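Local coordinates for endo-beta-1,4-glucanase (cellulase B) (Bacillus halodurans, PDB 4V2X), which hydrolyses beta-1,4-linked glucans, probably including xyloglucan and mixed-linkage beta-glucans, with a family 5 catalytic module linked to immunoglobulin-like and carbohydrate-binding modules, at residues V170-R173 / S174-Q178; E197-S201 / Q202-E206; K528-G531 / Y532-P536. One frame throughout, in Å; residues are numbered along the deposited sequence. Where two conformers were deposited one is given.

Contact 1 (V170-R173 / S174-Q178)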
ATOM      1  N   VAL A 170      -5.516 -19.552   4.295  1.00 20.34           N
ATOM      2  CA  VAL A 170      -6.089 -20.604   5.144  1.00 20.75           C
ATOM      3  C   VAL A 170      -5.000 -21.402   5.873  1.00 20.09           C
ATOM      4  O   VAL A 170      -5.088 -21.628   7.074  1.00 19.24           O
ATOM      5  CB  VAL A 170      -6.989 -21.567   4.327  1.00 22.76           C
ATOM      6  CG1 VAL A 170      -7.291 -22.838   5.108  1.00 24.07           C
ATOM      7  CG2 VAL A 170      -8.288 -20.872   3.929  1.00 24.14           C
ATOM      8  N   LYS A 171      -3.980 -21.820   5.136  1.00 18.48           N
ATOM      9  CA  LYS A 171      -2.873 -22.595   5.698  1.00 17.55           C
ATOM     10  C   LYS A 171      -2.038 -21.785   6.698  1.00 16.38           C
ATOM     11  O   LYS A 171      -1.725 -22.259   7.792  1.00 16.54           O
ATOM     12  CB  LYS A 171      -1.990 -23.093   4.558  1.00 17.67           C
ATOM     13  CG  LYS A 171      -0.947 -24.116   4.968  1.00 17.96           C
ATOM     14  CD  LYS A 171      -0.299 -24.723   3.742  1.00 17.95           C
ATOM     15  CE  LYS A 171       0.865 -25.629   4.103  1.00 18.31           C
ATOM     16  NZ  LYS A 171       1.390 -26.317   2.905  1.00 19.29           N
ATOM     17  N   TYR A 172      -1.694 -20.561   6.311  1.00 15.05           N
ATOM     18  CA  TYR A 172      -0.934 -19.636   7.157  1.00 15.06           C
ATOM     19  C   TYR A 172      -1.690 -19.325   8.448  1.00 16.06           C
ATOM     20  O   TYR A 172      -1.123 -19.403   9.537  1.00 14.85           O
ATOM     21  CB  TYR A 172      -0.667 -18.362   6.362  1.00 15.29           C
ATOM     22  CG  TYR A 172       0.147 -17.278   7.022  1.00 14.88           C
ATOM     23  CD1 TYR A 172       1.539 -17.325   7.033  1.00 15.07           C
ATOM     24  CD2 TYR A 172      -0.471 -16.156   7.559  1.00 15.39           C
ATOM     25  CE1 TYR A 172       2.290 -16.303   7.597  1.00 15.43           C
ATOM     26  CE2 TYR A 172       0.272 -15.133   8.124  1.00 15.70           C
ATOM     27  CZ  TYR A 172       1.646 -15.209   8.141  1.00 15.51           C
ATOM     28  OH  TYR A 172       2.350 -14.172   8.699  1.00 16.52           O
ATOM     29  N   ARG A 173      -2.974 -18.987   8.318  1.00 17.12           N
ATOM     30  CA  ARG A 173      -3.823 -18.731   9.479  0.50 17.52           C
ATOM     31  C   ARG A 173      -3.832 -19.935  10.416  1.00 17.95           C
ATOM     32  O   ARG A 173      -3.670 -19.787  11.623  1.00 18.19           O
ATOM     33  CB  ARG A 173      -5.247 -18.390   9.027  0.50 18.50           C
ATOM     34  CG  ARG A 173      -6.293 -18.376  10.130  0.50 19.05           C
ATOM     35  CD  ARG A 173      -7.619 -17.847   9.607  0.50 19.80           C
ATOM     36  NE  ARG A 173      -7.656 -16.390   9.607  0.50 20.38           N
ATOM     37  CZ  ARG A 173      -7.888 -15.661  10.693  0.50 21.21           C
ATOM     38  NH1 ARG A 173      -8.100 -16.261  11.855  0.50 21.78           N
ATOM     39  NH2 ARG A 173      -7.901 -14.338  10.620  0.50 21.89           N
ATOM     40  N   SER A 174      -4.018 -21.125   9.854  1.00 18.26           N
ATOM     41  CA  SER A 174      -4.078 -22.332  10.672  1.00 19.31           C
ATOM     42  C   SER A 174      -2.801 -22.540  11.483  1.00 19.25           C
ATOM     43  O   SER A 174      -2.853 -22.862  12.669  1.00 17.84           O
ATOM     44  CB  SER A 174      -4.345 -23.567   9.818  1.00 21.08           C
ATOM     45  OG  SER A 174      -4.309 -24.721  10.642  1.00 24.33           O
ATOM     46  N   LEU A 175      -1.653 -22.350  10.845  1.00 17.43           N
ATOM     47  CA  LEU A 175      -0.385 -22.571  11.525  1.00 17.69           C
ATOM     48  C   LEU A 175      -0.198 -21.575  12.660  1.00 17.05           C
ATOM     49  O   LEU A 175       0.171 -21.965  13.766  1.00 17.86           O
ATOM     50  CB  LEU A 175       0.791 -22.517  10.541  1.00 17.91           C
ATOM     51  CG  LEU A 175       0.886 -23.671   9.539  1.00 19.73           C
ATOM     52  CD1 LEU A 175       2.115 -23.505   8.660  1.00 20.13           C
ATOM     53  CD2 LEU A 175       0.928 -25.028  10.220  1.00 21.31           C
ATOM     54  N   TRP A 176      -0.481 -20.298  12.406  1.00 16.46           N
ATOM     55  CA  TRP A 176      -0.289 -19.292  13.439  1.00 16.81           C
ATOM     56  C   TRP A 176      -1.349 -19.358  14.533  1.00 17.45           C
ATOM     57  O   TRP A 176      -1.064 -19.023  15.673  1.00 18.11           O
ATOM     58  CB  TRP A 176      -0.186 -17.884  12.854  1.00 16.06           C
ATOM     59  CG  TRP A 176       1.229 -17.572  12.463  1.00 15.18           C
ATOM     60  CD1 TRP A 176       1.686 -17.232  11.229  1.00 15.13           C
ATOM     61  CD2 TRP A 176       2.375 -17.625  13.321  1.00 15.66           C
ATOM     62  NE1 TRP A 176       3.049 -17.049  11.266  1.00 14.87           N
ATOM     63  CE2 TRP A 176       3.495 -17.285  12.541  1.00 14.81           C
ATOM     64  CE3 TRP A 176       2.560 -17.914  14.679  1.00 15.99           C
ATOM     65  CZ2 TRP A 176       4.786 -17.232  13.068  1.00 15.26           C
ATOM     66  CZ3 TRP A 176       3.843 -17.864  15.201  1.00 16.13           C
ATOM     67  CH2 TRP A 176       4.937 -17.518  14.397  1.00 15.07           C
ATOM     68  N   GLU A 177      -2.556 -19.797  14.189  1.00 19.48           N
ATOM     69  CA  GLU A 177      -3.558 -20.097  15.215  1.00 20.57           C
ATOM     70  C   GLU A 177      -3.053 -21.190  16.163  1.00 19.72           C
ATOM     71  O   GLU A 177      -3.121 -21.036  17.383  1.00 20.48           O
ATOM     72  CB  GLU A 177      -4.895 -20.497  14.575  1.00 22.25           C
ATOM     73  CG  GLU A 177      -5.697 -19.304  14.080  1.00 24.61           C
ATOM     74  CD  GLU A 177      -6.982 -19.687  13.371  1.00 29.52           C
ATOM     75  OE1 GLU A 177      -7.226 -20.894  13.160  1.00 32.76           O
ATOM     76  OE2 GLU A 177      -7.749 -18.767  13.017  1.00 35.99           O
ATOM     77  N   GLN A 178      -2.512 -22.267  15.601  1.00 18.93           N
ATOM     78  CA  GLN A 178      -1.987 -23.382  16.397  1.00 19.60           C
ATOM     79  C   GLN A 178      -0.790 -23.001  17.254  1.00 19.90           C
ATOM     80  O   GLN A 178      -0.733 -23.361  18.427  1.00 20.19           O
ATOM     81  CB  GLN A 178      -1.581 -24.551  15.500  1.00 19.41           C
ATOM     82  CG  GLN A 178      -2.753 -25.294  14.875  1.00 19.06           C
ATOM     83  CD  GLN A 178      -2.288 -26.390  13.938  1.00 19.39           C
ATOM     84  OE1 GLN A 178      -1.823 -27.433  14.382  1.00 20.65           O
ATOM     85  NE2 GLN A 178      -2.392 -26.155  12.639  1.00 19.46           N
TER
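W176 sets the edge of its indole against one face of the Y172 ring, near the rim, an edge-to-face (T-shaped) pair whose planes stand 76° apart. The pyrrole corner does the touching: W176 CD1 lies 3.7 Å from Y172 CZ, and W176 NE1 lies 3.8 Å from Y172 CE1. The tyrosine CG is swung opposite the backbone N (chi1 -178°), which carries the ring toward W176, whose CD1 then lies over its face. Both aromatics suit a buried place where each polar end is used: the Y172 hydroxyl bonds to L218 O and W176 NE1 to S194 O. All of this is i to i+4 spacing on helix 165-183, which belongs to the (beta/alpha)8 barrel of the catalytic module and packs against helix 209-227. The backbone bond from W176 N to Y172 O (3.1 Å) holds the two ring-bearing residues one turn apart. Toward the second subunit, where R173 packs on R173 of that subunit, R173 NH1 gives a 2.8 Å hydrogen bond to exposed E177 OE2 within a salt bridge, meeting the oxygen on its anti side and from the edge of the guanidinium. R173 has a second conformer, so this bridge is doubtful as a permanent feature. L175 is apolar because it packs on W157 of helix 153-158, while the extended K171 carries its charge away to a salt bridge with E113.

Contact 2 (E197-S201 / Q202-E206)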
ATOM      1  N   GLU A 197      12.115 -14.233   5.354  1.00 10.53           N
ATOM      2  CA  GLU A 197      12.508 -13.811   3.999  1.00 10.73           C
ATOM      3  C   GLU A 197      11.366 -13.922   2.975  1.00 10.52           C
ATOM      4  O   GLU A 197      11.492 -14.598   1.948  1.00 10.63           O
ATOM      5  CB  GLU A 197      13.733 -14.622   3.546  1.00 11.37           C
ATOM      6  CG  GLU A 197      14.934 -14.401   4.457  1.00 11.87           C
ATOM      7  CD  GLU A 197      16.222 -15.089   4.033  1.00 13.24           C
ATOM      8  OE1 GLU A 197      16.205 -15.997   3.180  1.00 13.87           O
ATOM      9  OE2 GLU A 197      17.280 -14.704   4.585  1.00 13.59           O
ATOM     10  N   PRO A 198      10.233 -13.256   3.249  1.00 10.49           N
ATOM     11  CA  PRO A 198       9.074 -13.401   2.371  1.00 11.01           C
ATOM     12  C   PRO A 198       9.303 -12.881   0.957  1.00 11.36           C
ATOM     13  O   PRO A 198       9.956 -11.863   0.765  1.00 11.13           O
ATOM     14  CB  PRO A 198       7.991 -12.575   3.075  1.00 10.95           C
ATOM     15  CG  PRO A 198       8.739 -11.629   3.943  1.00 10.64           C
ATOM     16  CD  PRO A 198       9.937 -12.395   4.404  1.00 10.56           C
ATOM     17  N   LYS A 199       8.781 -13.611  -0.021  1.00 11.95           N
ATOM     18  CA  LYS A 199       8.751 -13.144  -1.403  1.00 14.04           C
ATOM     19  C   LYS A 199       7.667 -13.921  -2.138  1.00 14.57           C
ATOM     20  O   LYS A 199       7.138 -14.897  -1.603  1.00 13.50           O
ATOM     21  CB  LYS A 199      10.112 -13.306  -2.076  1.00 15.16           C
ATOM     22  CG  LYS A 199      10.621 -14.730  -2.195  1.00 16.89           C
ATOM     23  CD  LYS A 199      12.035 -14.752  -2.747  1.00 18.37           C
ATOM     24  CE  LYS A 199      12.441 -16.141  -3.211  1.00 20.29           C
ATOM     25  NZ  LYS A 199      12.233 -17.199  -2.189  1.00 21.72           N
ATOM     26  N   PHE A 200       7.318 -13.471  -3.341  1.00 14.27           N
ATOM     27  CA  PHE A 200       6.167 -14.036  -4.052  1.00 15.88           C
ATOM     28  C   PHE A 200       6.490 -14.386  -5.487  1.00 19.63           C
ATOM     29  O   PHE A 200       5.627 -14.388  -6.363  1.00 21.72           O
ATOM     30  CB  PHE A 200       4.972 -13.093  -3.917  1.00 15.64           C
ATOM     31  CG  PHE A 200       4.575 -12.895  -2.503  1.00 15.46           C
ATOM     32  CD1 PHE A 200       3.747 -13.814  -1.870  1.00 15.45           C
ATOM     33  CD2 PHE A 200       5.115 -11.854  -1.759  1.00 15.69           C
ATOM     34  CE1 PHE A 200       3.427 -13.675  -0.535  1.00 16.03           C
ATOM     35  CE2 PHE A 200       4.803 -11.714  -0.420  1.00 15.48           C
ATOM     36  CZ  PHE A 200       3.951 -12.619   0.191  1.00 15.83           C
ATOM     37  N   SER A 201       7.758 -14.705  -5.695  1.00 23.29           N
ATOM     38  CA  SER A 201       8.224 -15.350  -6.896  1.00 25.02           C
ATOM     39  C   SER A 201       9.079 -16.505  -6.419  1.00 27.04           C
ATOM     40  O   SER A 201       9.576 -16.487  -5.287  1.00 24.54           O
ATOM     41  CB  SER A 201       9.061 -14.383  -7.724  1.00 26.61           C
ATOM     42  OG  SER A 201       9.787 -15.084  -8.714  1.00 29.83           O
ATOM     43  N   GLN A 202       9.268 -17.509  -7.270  1.00 28.73           N
ATOM     44  CA  GLN A 202      10.210 -18.574  -6.947  1.00 30.83           C
ATOM     45  C   GLN A 202      11.647 -18.031  -6.940  1.00 26.98           C
ATOM     46  O   GLN A 202      12.533 -18.643  -6.351  1.00 26.56           O
ATOM     47  CB  GLN A 202      10.078 -19.763  -7.913  1.00 35.42           C
ATOM     48  CG  GLN A 202      10.747 -19.571  -9.269  1.00 42.46           C
ATOM     49  CD  GLN A 202      11.034 -20.886  -9.984  1.00 48.74           C
ATOM     50  OE1 GLN A 202      10.326 -21.877  -9.798  1.00 56.78           O
ATOM     51  NE2 GLN A 202      12.072 -20.895 -10.814  1.00 51.91           N
ATOM     52  N   ASN A 203      11.864 -16.888  -7.590  1.00 24.82           N
ATOM     53  CA  ASN A 203      13.187 -16.268  -7.684  1.00 24.83           C
ATOM     54  C   ASN A 203      13.359 -15.051  -6.783  1.00 23.90           C
ATOM     55  O   ASN A 203      12.391 -14.360  -6.470  1.00 21.69           O
ATOM     56  CB  ASN A 203      13.444 -15.841  -9.126  1.00 29.04           C
ATOM     57  CG  ASN A 203      13.443 -17.015 -10.086  1.00 31.47           C
ATOM     58  OD1 ASN A 203      13.904 -18.104  -9.750  1.00 33.64           O
ATOM     59  ND2 ASN A 203      12.916 -16.800 -11.282  1.00 36.63           N
ATOM     60  N   TRP A 204      14.607 -14.794  -6.385  1.00 23.94           N
ATOM     61  CA  TRP A 204      14.983 -13.556  -5.693  1.00 23.52           C
ATOM     62  C   TRP A 204      15.067 -12.391  -6.676  1.00 25.20           C
ATOM     63  O   TRP A 204      15.356 -12.587  -7.855  1.00 25.53           O
ATOM     64  CB  TRP A 204      16.342 -13.714  -4.999  1.00 24.62           C
ATOM     65  CG  TRP A 204      16.342 -14.760  -3.943  1.00 25.83           C
ATOM     66  CD1 TRP A 204      16.594 -16.092  -4.105  1.00 28.41           C
ATOM     67  CD2 TRP A 204      16.055 -14.570  -2.558  1.00 24.72           C
ATOM     68  NE1 TRP A 204      16.488 -16.744  -2.899  1.00 29.91           N
ATOM     69  CE2 TRP A 204      16.156 -15.832  -1.932  1.00 25.89           C
ATOM     70  CE3 TRP A 204      15.718 -13.455  -1.784  1.00 24.67           C
ATOM     71  CZ2 TRP A 204      15.935 -16.010  -0.571  1.00 25.72           C
ATOM     72  CZ3 TRP A 204      15.500 -13.632  -0.432  1.00 26.21           C
ATOM     73  CH2 TRP A 204      15.611 -14.900   0.162  1.00 26.58           C
ATOM     74  N   GLY A 205      14.828 -11.182  -6.181  1.00 23.28           N
ATOM     75  CA  GLY A 205      14.968  -9.976  -6.991  1.00 25.09           C
ATOM     76  C   GLY A 205      13.888  -9.797  -8.044  1.00 25.29           C
ATOM     77  O   GLY A 205      14.121  -9.154  -9.067  1.00 25.38           O
ATOM     78  N   GLU A 206      12.708 -10.361  -7.790  1.00 24.19           N
ATOM     79  CA  GLU A 206      11.565 -10.221  -8.686  1.00 25.15           C
ATOM     80  C   GLU A 206      10.362  -9.717  -7.893  1.00 22.25           C
ATOM     81  O   GLU A 206       9.266 -10.276  -7.982  1.00 21.38           O
ATOM     82  CB  GLU A 206      11.241 -11.555  -9.369  1.00 26.89           C
ATOM     83  CG  GLU A 206      12.355 -12.066 -10.273  1.00 32.10           C
ATOM     84  CD  GLU A 206      11.937 -13.260 -11.118  1.00 37.72           C
ATOM     85  OE1 GLU A 206      10.940 -13.936 -10.773  1.00 42.24           O
ATOM     86  OE2 GLU A 206      12.614 -13.532 -12.131  1.00 42.77           O
TER
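E197 opens the segment and brings its carboxylate to the rim of the W204 indole: E197 OE1 lies 3.3 Å from W204 CH2, near the ring plane, with the carboxylate turned 84° to that plane. This is the place where an indole edge, slightly positive at its hydrogens, can meet an oxygen. The other oxygen, E197 OE2, is hydrogen-bonded to H272 ND1. Two residues on, K199 runs across a face of the same indole at about a right angle. Its CE sits almost centrally over the five-membered ring, 3.9 Å from W204 CE2, in a CH-pi contact. A bend at chi4 (-52°) then turns NZ over the six-membered ring for a cation-pi interaction, 4.5 Å from NZ to the ring centroid. Lysine suits the spot because its methylenes cover the ring while its end supplies the charge. S201 finishes the segment with a hydroxyl gripped twice. Its OG accepts N203 N at 3.0 Å, an ST turn, and donates to E206 OE1 at 2.6 Å, approaching that oxygen on its anti side. A small, buried serine can do both at once. N203 ND2 makes a weak bond to the other oxygen, E206 OE2. The whole loop follows barrel strand 190-193, and its Glu-Pro pair belongs to the Asn-Glu-Pro sequence that in glycoside hydrolase family 5 carries the acid/base glutamate, consistent with a place on the wall of the substrate cleft.

Contact 3 (K528-G531 / Y532-P536)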
ATOM      1  N   LYS A 528      36.223 -14.947 -11.848  1.00 11.41           N
ATOM      2  CA  LYS A 528      35.248 -16.004 -11.574  1.00 11.89           C
ATOM      3  C   LYS A 528      35.006 -16.177 -10.075  1.00 12.72           C
ATOM      4  O   LYS A 528      35.768 -15.682  -9.232  1.00 12.31           O
ATOM      5  CB  LYS A 528      35.703 -17.331 -12.187  1.00 12.30           C
ATOM      6  CG  LYS A 528      35.942 -17.294 -13.690  1.00 12.26           C
ATOM      7  CD  LYS A 528      34.709 -16.871 -14.485  1.00 12.49           C
ATOM      8  CE  LYS A 528      34.739 -15.404 -14.897  1.00 12.58           C
ATOM      9  NZ  LYS A 528      33.530 -15.003 -15.675  1.00 12.89           N
ATOM     10  N   GLU A 529      33.929 -16.882  -9.754  1.00 12.61           N
ATOM     11  CA  GLU A 529      33.487 -17.043  -8.380  1.00 12.92           C
ATOM     12  C   GLU A 529      34.240 -18.175  -7.668  1.00 12.83           C
ATOM     13  O   GLU A 529      34.217 -19.325  -8.107  1.00 12.74           O
ATOM     14  CB  GLU A 529      31.984 -17.298  -8.349  1.00 13.04           C
ATOM     15  CG  GLU A 529      31.460 -17.506  -6.939  1.00 14.06           C
ATOM     16  CD  GLU A 529      29.964 -17.685  -6.854  1.00 14.69           C
ATOM     17  OE1 GLU A 529      29.255 -17.413  -7.843  1.00 16.43           O
ATOM     18  OE2 GLU A 529      29.503 -18.110  -5.779  1.00 15.03           O
ATOM     19  N   PHE A 530      34.878 -17.849  -6.544  1.00 12.79           N
ATOM     20  CA  PHE A 530      35.673 -18.807  -5.779  1.00 12.87           C
ATOM     21  C   PHE A 530      34.768 -19.934  -5.284  1.00 14.41           C
ATOM     22  O   PHE A 530      33.696 -19.677  -4.739  1.00 14.98           O
ATOM     23  CB  PHE A 530      36.337 -18.099  -4.587  1.00 13.28           C
ATOM     24  CG  PHE A 530      37.430 -18.893  -3.919  1.00 13.36           C
ATOM     25  CD1 PHE A 530      37.132 -19.982  -3.103  1.00 13.97           C
ATOM     26  CD2 PHE A 530      38.762 -18.529  -4.079  1.00 14.14           C
ATOM     27  CE1 PHE A 530      38.139 -20.699  -2.479  1.00 14.13           C
ATOM     28  CE2 PHE A 530      39.774 -19.242  -3.454  1.00 14.04           C
ATOM     29  CZ  PHE A 530      39.466 -20.329  -2.654  1.00 14.69           C
ATOM     30  N   GLY A 531      35.202 -21.176  -5.489  1.00 14.93           N
ATOM     31  CA  GLY A 531      34.432 -22.350  -5.064  1.00 16.48           C
ATOM     32  C   GLY A 531      33.494 -22.808  -6.162  1.00 17.66           C
ATOM     33  O   GLY A 531      33.548 -23.969  -6.592  1.00 21.10           O
ATOM     34  N   TYR A 532      32.658 -21.897  -6.651  1.00 16.24           N
ATOM     35  CA  TYR A 532      31.664 -22.238  -7.656  1.00 15.61           C
ATOM     36  C   TYR A 532      32.310 -22.605  -8.990  1.00 15.22           C
ATOM     37  O   TYR A 532      31.968 -23.631  -9.582  1.00 15.18           O
ATOM     38  CB  TYR A 532      30.668 -21.095  -7.852  1.00 15.94           C
ATOM     39  CG  TYR A 532      29.605 -21.422  -8.872  1.00 16.45           C
ATOM     40  CD1 TYR A 532      28.557 -22.265  -8.553  1.00 18.35           C
ATOM     41  CD2 TYR A 532      29.676 -20.916 -10.166  1.00 15.88           C
ATOM     42  CE1 TYR A 532      27.589 -22.590  -9.487  1.00 18.51           C
ATOM     43  CE2 TYR A 532      28.716 -21.240 -11.113  1.00 17.20           C
ATOM     44  CZ  TYR A 532      27.671 -22.074 -10.761  1.00 17.24           C
ATOM     45  OH  TYR A 532      26.719 -22.391 -11.694  1.00 18.94           O
ATOM     46  N   ALA A 533      33.228 -21.756  -9.462  1.00 13.84           N
ATOM     47  CA  ALA A 533      33.869 -21.940 -10.766  1.00 13.47           C
ATOM     48  C   ALA A 533      35.227 -22.646 -10.695  1.00 13.63           C
ATOM     49  O   ALA A 533      35.662 -23.281 -11.663  1.00 13.51           O
ATOM     50  CB  ALA A 533      34.010 -20.593 -11.461  1.00 13.56           C
ATOM     51  N   PHE A 534      35.901 -22.530  -9.556  1.00 13.18           N
ATOM     52  CA  PHE A 534      37.224 -23.105  -9.393  1.00 14.04           C
ATOM     53  C   PHE A 534      37.518 -23.257  -7.912  1.00 15.15           C
ATOM     54  O   PHE A 534      36.870 -22.622  -7.081  1.00 16.03           O
ATOM     55  CB  PHE A 534      38.276 -22.184 -10.013  1.00 13.48           C
ATOM     56  CG  PHE A 534      38.414 -20.878  -9.288  1.00 13.90           C
ATOM     57  CD1 PHE A 534      37.589 -19.811  -9.607  1.00 14.43           C
ATOM     58  CD2 PHE A 534      39.333 -20.734  -8.254  1.00 14.19           C
ATOM     59  CE1 PHE A 534      37.698 -18.606  -8.934  1.00 14.63           C
ATOM     60  CE2 PHE A 534      39.434 -19.534  -7.570  1.00 13.95           C
ATOM     61  CZ  PHE A 534      38.626 -18.474  -7.913  1.00 14.24           C
ATOM     62  N   SER A 535      38.506 -24.077  -7.578  1.00 15.50           N
ATOM     63  CA  SER A 535      38.903 -24.261  -6.185  0.60 17.04           C
ATOM     64  C   SER A 535      40.347 -24.748  -6.084  1.00 16.81           C
ATOM     65  O   SER A 535      40.747 -25.635  -6.823  1.00 17.45           O
ATOM     66  CB  SER A 535      37.970 -25.270  -5.507  0.60 18.10           C
ATOM     67  OG  SER A 535      38.302 -25.449  -4.135  0.60 19.35           O
ATOM     68  N   PRO A 536      41.130 -24.178  -5.158  1.00 16.84           N
ATOM     69  CA  PRO A 536      42.456 -24.731  -4.937  1.00 17.20           C
ATOM     70  C   PRO A 536      42.354 -25.926  -4.001  1.00 19.77           C
ATOM     71  O   PRO A 536      41.683 -25.836  -2.977  1.00 21.13           O
ATOM     72  CB  PRO A 536      43.205 -23.582  -4.264  1.00 16.88           C
ATOM     73  CG  PRO A 536      42.149 -22.823  -3.538  1.00 16.94           C
ATOM     74  CD  PRO A 536      40.870 -22.997  -4.308  1.00 16.87           C
TER
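F530 packs its ring against two partners of the following segment: F530 CZ lies 3.4 Å from P536 CD, and F530 CD2 lies 3.7 Å from F534 CE2. The two phenylalanine rings meet obliquely, their planes 68° apart. F534 can reach them because its CG stands between the backbone N and the carbonyl carbon (chi1 67°), which turns the ring back toward 528-530 and brings CE1 to 3.5 Å from K528 O. F534 is buried against L506 and M509 of strand 506-513, which suits an aromatic residue. Replacing F530 by an alanine removes the ring's contacts with P536 and F534 CE2 and would probably leave a gap beside them. Behind these rings the backbone folds tightly just before strand 534-537, at the margin of the antiparallel sheet of the carbohydrate-binding module. The bond from A533 N to E529 O (3.0 Å) closes an alpha-turn, G531 N reaches F534 O at 2.7 Å, and a weak bond from Y532 N to F530 O makes a classic gamma turn. G531 is glycine by need, since a CB would jam against the preceding carbonyl. On the turn's flank, Y532 CB rests 3.6 Å from E529 CD, and the small A533 methyl tucks against K528 CB. Farther out lies the catalytic module: K327 forms a salt bridge with E529 and a hydrogen bond to F530 O, while N282 and V331 touch F530.

How the contacts relate
Along the chain the three contacts come in series. Contacts 1 and 2 share the catalytic barrel, on consecutive elements: helix 165-183 carries contact 1, strand 190-193 follows, and the loop after it holds contact 2 before helix 209-227. Their centres are about 21 Å apart and their nearest atoms about 8 Å. Contact 3 lies in the carbohydrate-binding module, with its centre about 26 Å from that of contact 2 and about 43 Å from that of contact 1; contacts 2 and 3 come within about 13 Å at their nearest atoms. Although distant in sequence, 528-536 meets catalytic-module residues such as K327, so the terminal module is docked back onto the barrel.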